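Local coordinates for protein putative glucoamylase (Bacteroides uniformis, PDB 4GL3) that is a putative glucoamylase, a hydrolase that probably cleaves glycosidic bonds of glucans, though its substrate is not established, at residues 42-47 with 305-310; 269-274 with 413-418; 281-286 with 337-342. All blocks are in the same frame, centred on the assembly; numbering follows the deposited sequence.

Contact 1. Residues 42-47 with 305-310; sequences HERSNG and ASDGDK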
ATOM      1  N   HIS A  42      10.909  -7.130  -6.180  1.00 24.57           N
ATOM      2  CA  HIS A  42      11.725  -6.061  -6.730  1.00 24.32           C
ATOM      3  C   HIS A  42      10.984  -4.717  -6.605  1.00 27.82           C
ATOM      4  O   HIS A  42       9.748  -4.646  -6.723  1.00 24.55           O
ATOM      5  CB  HIS A  42      12.011  -6.278  -8.217  1.00 27.80           C
ATOM      6  CG  HIS A  42      13.054  -7.292  -8.510  1.00 31.59           C
ATOM      7  ND1 HIS A  42      12.769  -8.632  -8.682  1.00 40.97           N
ATOM      8  CD2 HIS A  42      14.377  -7.157  -8.723  1.00 28.34           C
ATOM      9  CE1 HIS A  42      13.887  -9.278  -8.946  1.00 33.27           C
ATOM     10  NE2 HIS A  42      14.877  -8.406  -8.976  1.00 36.57           N
ATOM     11  N   GLU A  43      11.740  -3.638  -6.416  1.00 25.90           N
ATOM     12  CA  GLU A  43      11.155  -2.315  -6.386  1.00 26.14           C
ATOM     13  C   GLU A  43      10.535  -1.990  -7.739  1.00 25.06           C
ATOM     14  O   GLU A  43       9.491  -1.333  -7.809  1.00 27.59           O
ATOM     15  CB  GLU A  43      12.220  -1.247  -6.007  1.00 31.93           C
ATOM     16  CG  GLU A  43      11.892   0.225  -6.358  1.00 42.24           C
ATOM     17  CD  GLU A  43      10.886   1.022  -5.445  1.00 55.98           C
ATOM     18  OE1 GLU A  43      10.613   0.721  -4.199  1.00 42.59           O
ATOM     19  OE2 GLU A  43      10.359   2.039  -6.037  1.00 44.50           O
ATOM     20  N   ARG A  44      11.210  -2.407  -8.804  1.00 22.59           N
ATOM     21  CA  ARG A  44      10.737  -2.132 -10.184  1.00 25.23           C
ATOM     22  C   ARG A  44      11.299  -3.199 -11.152  1.00 27.95           C
ATOM     23  O   ARG A  44      12.248  -3.902 -10.810  1.00 28.94           O
ATOM     24  CB  ARG A  44      11.153  -0.716 -10.648  1.00 27.26           C
ATOM     25  CG  ARG A  44      12.671  -0.498 -10.645  1.00 27.25           C
ATOM     26  CD  ARG A  44      13.123   0.854 -11.194  1.00 30.29           C
ATOM     27  NE  ARG A  44      12.379   1.993 -10.653  1.00 29.51           N
ATOM     28  CZ  ARG A  44      11.496   2.752 -11.324  1.00 30.71           C
ATOM     29  NH1 ARG A  44      11.163   2.507 -12.603  1.00 29.53           N
ATOM     30  NH2 ARG A  44      10.920   3.768 -10.689  1.00 27.55           N
ATOM     31  N   SER A  45      10.705  -3.309 -12.344  1.00 26.08           N
ATOM     32  CA  SER A  45      11.116  -4.247 -13.340  1.00 26.93           C
ATOM     33  C   SER A  45      12.329  -3.749 -14.119  1.00 29.76           C
ATOM     34  O   SER A  45      12.914  -4.518 -14.849  1.00 31.34           O
ATOM     35  CB  SER A  45       9.955  -4.482 -14.326  1.00 30.73           C
ATOM     36  OG  SER A  45       9.538  -3.249 -14.936  1.00 27.01           O
ATOM     37  N   ASN A  46      12.691  -2.476 -14.034  1.00 30.63           N
ATOM     38  CA  ASN A  46      13.813  -1.969 -14.852  1.00 29.59           C
ATOM     39  C   ASN A  46      14.879  -1.270 -13.965  1.00 32.71           C
ATOM     40  O   ASN A  46      15.387  -0.215 -14.304  1.00 40.07           O
ATOM     41  CB  ASN A  46      13.290  -1.062 -15.986  1.00 30.88           C
ATOM     42  CG  ASN A  46      12.581   0.197 -15.471  1.00 30.82           C
ATOM     43  OD1 ASN A  46      12.133   0.256 -14.312  1.00 30.32           O
ATOM     44  ND2 ASN A  46      12.439   1.206 -16.359  1.00 33.83           N
ATOM     45  N   GLY A  47      15.212  -1.890 -12.826  1.00 35.81           N
ATOM     46  CA  GLY A  47      16.180  -1.346 -11.842  1.00 37.47           C
ATOM     47  C   GLY A  47      17.327  -2.323 -11.579  1.00 36.28           C
ATOM     48  O   GLY A  47      17.739  -3.093 -12.469  1.00 34.22           O
ATOM     49  N   ALA A 305       1.454   9.182  -7.379  1.00 25.23           N
ATOM     50  CA  ALA A 305       2.906   9.046  -7.555  1.00 27.27           C
ATOM     51  C   ALA A 305       3.247   7.879  -8.476  1.00 26.57           C
ATOM     52  O   ALA A 305       2.745   6.752  -8.289  1.00 29.49           O
ATOM     53  CB  ALA A 305       3.637   8.876  -6.194  1.00 22.38           C
ATOM     54  N   SER A 306       4.135   8.136  -9.425  1.00 28.06           N
ATOM     55  CA  SER A 306       4.577   7.095 -10.338  1.00 31.07           C
ATOM     56  C   SER A 306       5.717   7.582 -11.222  1.00 33.80           C
ATOM     57  O   SER A 306       6.066   8.767 -11.196  1.00 29.24           O
ATOM     58  CB  SER A 306       3.387   6.702 -11.227  1.00 29.80           C
ATOM     59  OG  SER A 306       3.060   7.724 -12.144  1.00 29.74           O
ATOM     60  N   ASP A 307       6.219   6.690 -12.087  1.00 29.55           N
ATOM     61  CA  ASP A 307       7.076   7.101 -13.185  1.00 29.18           C
ATOM     62  C   ASP A 307       6.321   8.082 -14.096  1.00 32.37           C
ATOM     63  O   ASP A 307       5.074   8.165 -14.084  1.00 32.20           O
ATOM     64  CB  ASP A 307       7.563   5.884 -13.993  1.00 33.36           C
ATOM     65  CG  ASP A 307       8.675   5.090 -13.296  1.00 35.85           C
ATOM     66  OD1 ASP A 307       9.177   5.496 -12.215  1.00 32.34           O
ATOM     67  OD2 ASP A 307       9.066   4.045 -13.863  1.00 31.87           O
ATOM     68  N   GLY A 308       7.098   8.832 -14.873  1.00 31.45           N
ATOM     69  CA  GLY A 308       6.585   9.854 -15.742  1.00 33.28           C
ATOM     70  C   GLY A 308       7.529  10.106 -16.892  1.00 34.66           C
ATOM     71  O   GLY A 308       8.700   9.766 -16.823  1.00 37.64           O
ATOM     72  N   ASP A 309       7.021  10.717 -17.944  1.00 37.21           N
ATOM     73  CA  ASP A 309       7.845  11.019 -19.102  1.00 42.67           C
ATOM     74  C   ASP A 309       9.041  11.931 -18.777  1.00 45.82           C
ATOM     75  O   ASP A 309      10.041  11.860 -19.459  1.00 45.32           O
ATOM     76  CB  ASP A 309       7.015  11.598 -20.243  1.00 42.88           C
ATOM     77  CG  ASP A 309       6.194  12.833 -19.826  1.00 48.93           C
ATOM     78  OD1 ASP A 309       5.359  12.736 -18.899  1.00 41.50           O
ATOM     79  OD2 ASP A 309       6.365  13.889 -20.458  1.00 50.39           O
ATOM     80  N   LYS A 310       8.955  12.743 -17.734  1.00 41.94           N
ATOM     81  CA  LYS A 310      10.062  13.603 -17.329  1.00 45.68           C
ATOM     82  C   LYS A 310      10.732  13.090 -16.056  1.00 47.39           C
ATOM     83  O   LYS A 310      11.597  13.744 -15.501  1.00 46.98           O
ATOM     84  CB  LYS A 310       9.535  15.017 -17.052  1.00 51.47           C
ATOM     85  CG  LYS A 310       8.818  15.708 -18.220  1.00 57.43           C
ATOM     86  CD  LYS A 310       9.742  15.938 -19.413  1.00 66.23           C
ATOM     87  CE  LYS A 310       9.464  17.291 -20.070  1.00 77.80           C
ATOM     88  NZ  LYS A 310       9.722  17.276 -21.535  1.00 71.39           N
TER
HETATM   89  O   HOH W   1      11.070   3.786 -15.777  1.00 37.21           O

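Contact 2. Residues 269-274 with 413-418; sequences ADYEEQ and LGFTSP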
ATOM      1  N   ALA A 269     -12.673  11.582  11.720  1.00 33.31           N
ATOM      2  CA  ALA A 269     -13.324  11.350  10.434  1.00 36.61           C
ATOM      3  C   ALA A 269     -14.095  10.036  10.336  1.00 40.73           C
ATOM      4  O   ALA A 269     -13.881   9.075  11.119  1.00 36.82           O
ATOM      5  CB  ALA A 269     -12.312  11.409   9.297  1.00 33.69           C
ATOM      6  N   ASP A 270     -14.988  10.027   9.350  1.00 35.10           N
ATOM      7  CA  ASP A 270     -15.594   8.805   8.811  1.00 36.06           C
ATOM      8  C   ASP A 270     -14.729   8.405   7.634  1.00 35.35           C
ATOM      9  O   ASP A 270     -14.703   9.084   6.600  1.00 30.63           O
ATOM     10  CB  ASP A 270     -17.030   9.100   8.395  1.00 40.45           C
ATOM     11  CG  ASP A 270     -17.696   7.957   7.650  1.00 40.42           C
ATOM     12  OD1 ASP A 270     -17.036   7.056   7.122  1.00 45.16           O
ATOM     13  OD2 ASP A 270     -18.919   7.995   7.574  1.00 47.20           O
ATOM     14  N   TYR A 271     -13.991   7.318   7.801  1.00 32.44           N
ATOM     15  CA  TYR A 271     -12.955   6.975   6.830  1.00 31.22           C
ATOM     16  C   TYR A 271     -13.519   6.464   5.526  1.00 32.93           C
ATOM     17  O   TYR A 271     -12.888   6.619   4.484  1.00 30.74           O
ATOM     18  CB  TYR A 271     -11.901   6.048   7.418  1.00 31.52           C
ATOM     19  CG  TYR A 271     -11.053   6.842   8.389  1.00 30.20           C
ATOM     20  CD1 TYR A 271     -10.036   7.666   7.935  1.00 30.97           C
ATOM     21  CD2 TYR A 271     -11.343   6.861   9.756  1.00 30.13           C
ATOM     22  CE1 TYR A 271      -9.305   8.469   8.809  1.00 29.22           C
ATOM     23  CE2 TYR A 271     -10.601   7.646  10.637  1.00 29.76           C
ATOM     24  CZ  TYR A 271      -9.591   8.457  10.153  1.00 26.71           C
ATOM     25  OH  TYR A 271      -8.877   9.261  11.027  1.00 34.15           O
ATOM     26  N   GLU A 272     -14.719   5.903   5.559  1.00 35.93           N
ATOM     27  CA  GLU A 272     -15.370   5.509   4.325  1.00 34.36           C
ATOM     28  C   GLU A 272     -15.684   6.750   3.464  1.00 32.73           C
ATOM     29  O   GLU A 272     -15.488   6.737   2.240  1.00 31.85           O
ATOM     30  CB  GLU A 272     -16.660   4.741   4.613  1.00 38.30           C
ATOM     31  CG  GLU A 272     -17.285   4.132   3.366  1.00 38.45           C
ATOM     32  CD  GLU A 272     -18.456   3.189   3.694  1.00 45.20           C
ATOM     33  OE1 GLU A 272     -18.805   2.996   4.891  1.00 46.20           O
ATOM     34  OE2 GLU A 272     -19.018   2.644   2.743  1.00 53.59           O
ATOM     35  N   GLU A 273     -16.204   7.788   4.102  1.00 32.34           N
ATOM     36  CA  GLU A 273     -16.432   9.068   3.445  1.00 33.55           C
ATOM     37  C   GLU A 273     -15.106   9.629   2.898  1.00 32.36           C
ATOM     38  O   GLU A 273     -15.057  10.109   1.774  1.00 32.39           O
ATOM     39  CB  GLU A 273     -17.051  10.069   4.420  1.00 38.30           C
ATOM     40  CG  GLU A 273     -17.552  11.337   3.750  1.00 45.10           C
ATOM     41  CD  GLU A 273     -17.950  12.469   4.723  1.00 57.60           C
ATOM     42  OE1 GLU A 273     -17.794  12.350   5.972  1.00 46.50           O
ATOM     43  OE2 GLU A 273     -18.421  13.520   4.218  1.00 55.86           O
ATOM     44  N   GLN A 274     -14.030   9.554   3.681  1.00 30.38           N
ATOM     45  CA  GLN A 274     -12.741  10.086   3.254  1.00 28.55           C
ATOM     46  C   GLN A 274     -12.301   9.429   1.935  1.00 31.11           C
ATOM     47  O   GLN A 274     -11.861  10.132   0.993  1.00 30.66           O
ATOM     48  CB  GLN A 274     -11.648   9.860   4.326  1.00 28.99           C
ATOM     49  CG  GLN A 274     -10.223  10.279   3.894  1.00 27.60           C
ATOM     50  CD  GLN A 274     -10.065  11.782   3.650  1.00 32.01           C
ATOM     51  OE1 GLN A 274     -10.896  12.586   4.102  1.00 29.64           O
ATOM     52  NE2 GLN A 274      -8.978  12.174   2.957  1.00 26.09           N
ATOM     53  N   LEU A 413      -7.367   3.816  20.356  1.00 28.12           N
ATOM     54  CA  LEU A 413      -7.360   5.073  19.664  1.00 28.64           C
ATOM     55  C   LEU A 413      -8.757   5.670  19.488  1.00 34.60           C
ATOM     56  O   LEU A 413      -8.872   6.727  18.929  1.00 35.70           O
ATOM     57  CB  LEU A 413      -6.640   4.963  18.324  1.00 29.39           C
ATOM     58  CG  LEU A 413      -5.158   4.639  18.397  1.00 25.61           C
ATOM     59  CD1 LEU A 413      -4.557   4.607  17.001  1.00 22.99           C
ATOM     60  CD2 LEU A 413      -4.437   5.592  19.350  1.00 23.44           C
ATOM     61  N   GLY A 414      -9.799   5.016  20.005  1.00 33.65           N
ATOM     62  CA  GLY A 414     -11.127   5.568  19.988  1.00 34.50           C
ATOM     63  C   GLY A 414     -11.924   5.223  18.748  1.00 33.19           C
ATOM     64  O   GLY A 414     -12.941   5.835  18.495  1.00 32.57           O
ATOM     65  N   PHE A 415     -11.515   4.238  17.975  1.00 29.53           N
ATOM     66  CA  PHE A 415     -12.276   3.924  16.742  1.00 27.83           C
ATOM     67  C   PHE A 415     -13.535   3.132  17.040  1.00 33.33           C
ATOM     68  O   PHE A 415     -13.566   2.397  18.013  1.00 33.43           O
ATOM     69  CB  PHE A 415     -11.484   3.076  15.781  1.00 28.35           C
ATOM     70  CG  PHE A 415     -10.455   3.821  15.010  1.00 29.26           C
ATOM     71  CD1 PHE A 415      -9.228   4.122  15.584  1.00 29.58           C
ATOM     72  CD2 PHE A 415     -10.712   4.236  13.730  1.00 28.94           C
ATOM     73  CE1 PHE A 415      -8.256   4.787  14.851  1.00 29.53           C
ATOM     74  CE2 PHE A 415      -9.774   4.917  13.010  1.00 30.55           C
ATOM     75  CZ  PHE A 415      -8.526   5.185  13.570  1.00 29.71           C
ATOM     76  N   THR A 416     -14.565   3.309  16.201  1.00 31.77           N
ATOM     77  CA  THR A 416     -15.694   2.372  16.099  1.00 36.03           C
ATOM     78  C   THR A 416     -15.637   1.753  14.676  1.00 39.09           C
ATOM     79  O   THR A 416     -15.077   2.344  13.717  1.00 32.56           O
ATOM     80  CB  THR A 416     -17.050   3.059  16.311  1.00 36.75           C
ATOM     81  OG1 THR A 416     -17.129   4.138  15.384  1.00 40.55           O
ATOM     82  CG2 THR A 416     -17.225   3.609  17.768  1.00 35.61           C
ATOM     83  N   SER A 417     -16.160   0.536  14.554  1.00 38.57           N
ATOM     84  CA  SER A 417     -16.125  -0.222  13.278  1.00 35.87           C
ATOM     85  C   SER A 417     -17.128  -1.380  13.410  1.00 38.99           C
ATOM     86  O   SER A 417     -17.359  -1.871  14.519  1.00 38.98           O
ATOM     87  CB  SER A 417     -14.706  -0.767  13.023  1.00 33.90           C
ATOM     88  OG  SER A 417     -14.658  -1.698  11.941  1.00 32.71           O
ATOM     89  N   PRO A 418     -17.712  -1.831  12.300  1.00 37.18           N
ATOM     90  CA  PRO A 418     -18.537  -3.037  12.411  1.00 38.16           C
ATOM     91  C   PRO A 418     -17.754  -4.271  12.869  1.00 39.18           C
ATOM     92  O   PRO A 418     -18.358  -5.216  13.340  1.00 44.08           O
ATOM     93  CB  PRO A 418     -19.081  -3.254  10.998  1.00 41.31           C
ATOM     94  CG  PRO A 418     -18.288  -2.383  10.095  1.00 41.39           C
ATOM     95  CD  PRO A 418     -17.669  -1.291  10.930  1.00 40.87           C
TER

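Contact 3. Residues 281-286 with 337-342; sequences INRAYC and PEYSLE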
ATOM      1  N   ILE A 281     -13.122  13.278  -5.982  1.00 33.77           N
ATOM      2  CA  ILE A 281     -12.450  14.550  -6.247  1.00 33.35           C
ATOM      3  C   ILE A 281     -11.290  14.406  -7.268  1.00 30.67           C
ATOM      4  O   ILE A 281     -11.168  15.216  -8.181  1.00 33.50           O
ATOM      5  CB  ILE A 281     -11.983  15.185  -4.926  1.00 32.28           C
ATOM      6  CG1 ILE A 281     -13.211  15.683  -4.134  1.00 33.97           C
ATOM      7  CG2 ILE A 281     -10.970  16.305  -5.183  1.00 31.79           C
ATOM      8  CD1 ILE A 281     -12.903  15.917  -2.639  1.00 33.21           C
ATOM      9  N   ASN A 282     -10.458  13.380  -7.104  1.00 31.09           N
ATOM     10  CA  ASN A 282      -9.351  13.089  -8.039  1.00 33.02           C
ATOM     11  C   ASN A 282      -9.907  12.864  -9.457  1.00 36.19           C
ATOM     12  O   ASN A 282      -9.460  13.469 -10.455  1.00 37.68           O
ATOM     13  CB  ASN A 282      -8.576  11.878  -7.476  1.00 30.62           C
ATOM     14  CG  ASN A 282      -7.229  11.670  -8.120  1.00 36.64           C
ATOM     15  OD1 ASN A 282      -7.151  11.122  -9.230  1.00 37.16           O
ATOM     16  ND2 ASN A 282      -6.139  12.057  -7.409  1.00 31.13           N
ATOM     17  N   ARG A 283     -10.967  12.064  -9.532  1.00 38.12           N
ATOM     18  CA  ARG A 283     -11.675  11.874 -10.784  1.00 37.27           C
ATOM     19  C   ARG A 283     -12.271  13.162 -11.334  1.00 39.44           C
ATOM     20  O   ARG A 283     -12.155  13.428 -12.530  1.00 39.05           O
ATOM     21  CB  ARG A 283     -12.769  10.809 -10.637  1.00 36.90           C
ATOM     22  CG  ARG A 283     -13.606  10.623 -11.881  1.00 35.81           C
ATOM     23  CD  ARG A 283     -14.688   9.571 -11.665  1.00 39.43           C
ATOM     24  NE  ARG A 283     -15.578   9.403 -12.813  1.00 38.24           N
ATOM     25  CZ  ARG A 283     -16.692  10.106 -13.002  1.00 40.68           C
ATOM     26  NH1 ARG A 283     -17.049  11.037 -12.135  1.00 40.35           N
ATOM     27  NH2 ARG A 283     -17.459   9.880 -14.048  1.00 42.20           N
ATOM     28  N   ALA A 284     -12.943  13.950 -10.488  1.00 40.47           N
ATOM     29  CA  ALA A 284     -13.560  15.204 -10.948  1.00 36.29           C
ATOM     30  C   ALA A 284     -12.491  16.157 -11.482  1.00 37.54           C
ATOM     31  O   ALA A 284     -12.721  16.844 -12.489  1.00 39.38           O
ATOM     32  CB  ALA A 284     -14.408  15.894  -9.852  1.00 33.90           C
ATOM     33  N   TYR A 285     -11.324  16.196 -10.826  1.00 37.94           N
ATOM     34  CA  TYR A 285     -10.228  17.020 -11.320  1.00 37.31           C
ATOM     35  C   TYR A 285      -9.886  16.603 -12.765  1.00 40.21           C
ATOM     36  O   TYR A 285      -9.731  17.458 -13.657  1.00 40.59           O
ATOM     37  CB  TYR A 285      -8.980  16.979 -10.428  1.00 36.49           C
ATOM     38  CG  TYR A 285      -7.807  17.685 -11.071  1.00 37.27           C
ATOM     39  CD1 TYR A 285      -7.634  19.043 -10.933  1.00 41.13           C
ATOM     40  CD2 TYR A 285      -6.942  17.003 -11.893  1.00 39.68           C
ATOM     41  CE1 TYR A 285      -6.576  19.705 -11.537  1.00 44.12           C
ATOM     42  CE2 TYR A 285      -5.906  17.645 -12.530  1.00 42.21           C
ATOM     43  CZ  TYR A 285      -5.719  18.994 -12.342  1.00 43.24           C
ATOM     44  OH  TYR A 285      -4.698  19.631 -12.992  1.00 36.99           O
ATOM     45  N   CYS A 286      -9.808  15.301 -12.996  1.00 37.15           N
ATOM     46  CA  CYS A 286      -9.409  14.810 -14.304  1.00 38.58           C
ATOM     47  C   CYS A 286     -10.433  15.133 -15.353  1.00 38.52           C
ATOM     48  O   CYS A 286     -10.079  15.481 -16.504  1.00 43.44           O
ATOM     49  CB  CYS A 286      -9.097  13.314 -14.224  1.00 37.59           C
ATOM     50  SG  CYS A 286      -7.595  12.942 -13.236  1.00 39.40           S
ATOM     51  N   PRO A 337     -16.755   1.791  -7.627  1.00 37.05           N
ATOM     52  CA  PRO A 337     -16.491   0.633  -8.511  1.00 37.34           C
ATOM     53  C   PRO A 337     -16.823   0.831  -9.994  1.00 36.71           C
ATOM     54  O   PRO A 337     -16.048   0.417 -10.874  1.00 37.12           O
ATOM     55  CB  PRO A 337     -17.287  -0.522  -7.872  1.00 40.33           C
ATOM     56  CG  PRO A 337     -18.154   0.079  -6.819  1.00 39.61           C
ATOM     57  CD  PRO A 337     -17.625   1.451  -6.484  1.00 38.09           C
ATOM     58  N   GLU A 338     -17.939   1.481 -10.283  1.00 36.76           N
ATOM     59  CA  GLU A 338     -18.350   1.683 -11.677  1.00 44.97           C
ATOM     60  C   GLU A 338     -17.345   2.563 -12.416  1.00 44.67           C
ATOM     61  O   GLU A 338     -17.015   2.311 -13.592  1.00 39.92           O
ATOM     62  CB  GLU A 338     -19.751   2.316 -11.757  1.00 49.84           C
ATOM     63  CG  GLU A 338     -20.872   1.463 -11.160  1.00 64.45           C
ATOM     64  CD  GLU A 338     -21.050   1.556  -9.621  1.00 80.75           C
ATOM     65  OE1 GLU A 338     -20.299   2.274  -8.878  1.00 64.82           O
ATOM     66  OE2 GLU A 338     -21.978   0.868  -9.137  1.00 86.37           O
ATOM     67  N   TYR A 339     -16.846   3.594 -11.731  1.00 38.54           N
ATOM     68  CA  TYR A 339     -15.911   4.500 -12.360  1.00 37.97           C
ATOM     69  C   TYR A 339     -14.544   3.842 -12.532  1.00 37.63           C
ATOM     70  O   TYR A 339     -13.881   4.065 -13.544  1.00 36.61           O
ATOM     71  CB  TYR A 339     -15.826   5.809 -11.573  1.00 40.21           C
ATOM     72  CG  TYR A 339     -17.140   6.600 -11.495  1.00 39.76           C
ATOM     73  CD1 TYR A 339     -18.113   6.514 -12.493  1.00 39.64           C
ATOM     74  CD2 TYR A 339     -17.351   7.490 -10.456  1.00 40.43           C
ATOM     75  CE1 TYR A 339     -19.286   7.264 -12.405  1.00 41.77           C
ATOM     76  CE2 TYR A 339     -18.499   8.246 -10.364  1.00 41.84           C
ATOM     77  CZ  TYR A 339     -19.453   8.129 -11.331  1.00 43.71           C
ATOM     78  OH  TYR A 339     -20.549   8.897 -11.194  1.00 48.11           O
ATOM     79  N   SER A 340     -14.140   3.007 -11.574  1.00 36.93           N
ATOM     80  CA  SER A 340     -12.882   2.297 -11.681  1.00 35.79           C
ATOM     81  C   SER A 340     -12.961   1.227 -12.749  1.00 38.18           C
ATOM     82  O   SER A 340     -12.016   1.075 -13.512  1.00 35.46           O
ATOM     83  CB  SER A 340     -12.459   1.689 -10.353  1.00 36.38           C
ATOM     84  OG  SER A 340     -12.244   2.717  -9.376  1.00 42.90           O
ATOM     85  N   LEU A 341     -14.072   0.488 -12.816  1.00 37.39           N
ATOM     86  CA  LEU A 341     -14.252  -0.477 -13.895  1.00 38.42           C
ATOM     87  C   LEU A 341     -14.254   0.175 -15.297  1.00 38.71           C
ATOM     88  O   LEU A 341     -13.811  -0.441 -16.273  1.00 40.10           O
ATOM     89  CB  LEU A 341     -15.508  -1.356 -13.663  1.00 43.01           C
ATOM     90  CG  LEU A 341     -15.305  -2.405 -12.560  1.00 40.50           C
ATOM     91  CD1 LEU A 341     -16.634  -2.904 -11.990  1.00 44.31           C
ATOM     92  CD2 LEU A 341     -14.455  -3.557 -13.077  1.00 41.29           C
ATOM     93  N   GLU A 342     -14.764   1.398 -15.400  1.00 37.80           N
ATOM     94  CA  GLU A 342     -14.796   2.134 -16.672  1.00 39.69           C
ATOM     95  C   GLU A 342     -13.337   2.438 -17.139  1.00 37.41           C
ATOM     96  O   GLU A 342     -12.978   2.254 -18.314  1.00 36.26           O
ATOM     97  CB  GLU A 342     -15.592   3.431 -16.486  1.00 42.05           C
ATOM     98  CG  GLU A 342     -15.830   4.255 -17.726  1.00 49.43           C
ATOM     99  CD  GLU A 342     -16.898   5.333 -17.518  1.00 51.06           C
ATOM    100  OE1 GLU A 342     -17.247   5.662 -16.352  1.00 51.09           O
ATOM    101  OE2 GLU A 342     -17.411   5.847 -18.530  1.00 63.49           O
TER
HETATM  102  O   HOH W   2     -15.471   7.299 -14.681  1.00 39.00           O
HETATM  103  O   HOH W   3     -18.422   7.948 -16.097  1.00 48.39           O

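Contact 1. Residues 42-47 with 305-310
D307 OD2 has three partners: the guanidinium of R44, S375 OG and a water. The R44 bond runs from NH1 to D307 OD2 at 2.9 Å and is nearly straight, with an N-H...O angle of 172°. Its twin joins R44 NH2 to D307 OD1, also at 2.9 Å, so the salt bridge is bidentate and end-on, each terminal nitrogen taking one oxygen on its syn lone pair. Guanidinium and carboxylate planes differ by only 13°, which is the evidence that the two groups meet edge to edge as a nearly flat pair. R44 reaches this position with CG between the backbone N and the carbonyl carbon (chi1 60°) and a chain that bends at chi3.

NH1 also serves N46, bonding to OD1 at 3.0 Å within the guanidinium plane and on a carbonyl lone pair. The same amide's ND2 gives to a water that donates in turn to D307 OD2 at 2.8 Å, closing a small ring of polar groups. With an alanine here the D307 carboxylate would keep S375 and the water but would probably lose its charge partner, and N46 OD1 its NH1 donor. R44 NH2 also bonds a diethylene glycol molecule, probably from the crystallisation liquor, so this side of the arginine meets a foreign ligand.

The bridge lies at the surface, tying the loop between helix 15-27 and strand 51-53 to the turn that leaves strand 305-306, which pairs antiparallel with strand 313-314.

Contact 2. Residues 269-274 with 413-418
The apolar part of this contact is a single aromatic pair, Y271 with F415. Their nearest atoms are CE2 of Y271 and CE2 of F415, 3.7 Å apart, and Y271 CD2 adds a looser approach of 4.1 Å to the same F415 CE2. The ring centroids stand 6.0 Å apart with planes at 34°, an oblique meeting in which one corner of each ring does the touching. The two side chains cross at about a right angle. On both residues CG sits beside the backbone N and opposite the carbonyl carbon. A269 CB lies 4.1 Å above one face of the tyrosine ring, toward its rim.

Helix-end hydrogen bonds flank both residues. The D270 side chain is the N-cap of helix 271-288: its OD1 accepts from E273 N at 3.2 Å, met from above the carboxylate plane, and more weakly from E272 N. On the other segment G414 ends helix 404-412 in a Schellman motif, with positive phi (89°), and F415 follows directly.

The polar end of Y271 is settled outside the pair, where OH hydrogen-bonds D266 OD2. H197 and I201 of helix 197-205 and Y216 of helix 213-220 extend the packing round the two rings.

No hydrogen bond or salt bridge links the two segments, and both touching residues are buried. Between them the contact is therefore apolar and probably rests on van der Waals contact and burial, while backbone bonds of Y271 to L264 and of T416 to K265 tie both segments to one loop, the same loop whose D266 gives the buried tyrosine hydroxyl its polar partner.

Contact 3. Residues 281-286 with 337-342
A cation-pi stack between two helices, 271-288 and 337-349, forms this contact, with R283 laid over Y339 at the protein surface. The CA atoms of the two residues, the nearest pair across the segments, are 8.6 Å apart, so the contact is made through side chains, with waters adding to it. R283 CZ lies 3.5 Å from the centroid of the Y339 ring and only 5° off the ring normal. The guanidinium and ring planes are also inclined by just 5°, so the group is stacked face to face and its charge sits above the centre of the pi cloud.

The match extends along the arginine. NE lies 3.5 Å from Y339 CG, and CD lies beyond the ring's rim, 3.6 Å from Y339 CD2. R283 makes this reach with CG anti to the backbone N (chi1 176°) and an extended chain as far as NE; the turn at chi4 then sets the guanidinium across the line of the chain. The whole side chains cross at about a right angle. W301 also packs against R283, and its NE1 bonds to the carbonyl of Y339, so a third residue touches both partners.

Because the stack uses a face, the N-H groups at the guanidinium edge can be hydrated. Two waters lie between them and OE1 of E342, one helical turn beyond Y339, though other acceptors may compete for their protons; E342 OE2 also forms a salt bridge with K299. The charged atoms of R283 and E342 do not touch, but their opposite charges probably favour this alignment. One water accepts from R283 NE at 2.8 Å, and the other from R283 NH2 at 3.0 Å.

From the N terminus, the chain passes the 42-47 loop after helix 15-27, and contact 1 closes a span of 257 residues when it reaches the turn after strand 305-306. Before that, helix 271-288 opens contact 2 at its first turn and contact 3 further along. Contact 3 closes with helix 337-349, contact 2 only after helix 404-412. Contact 3 is thus nested within the loop closed by contact 2, while contact 1 crosses both. Helix 271-288 is shared by contacts 2 and 3, whose centres are 23 Å apart. Contacts 1 and 2 lie on opposite sides of the chain's centre, their centres about 33 Å apart.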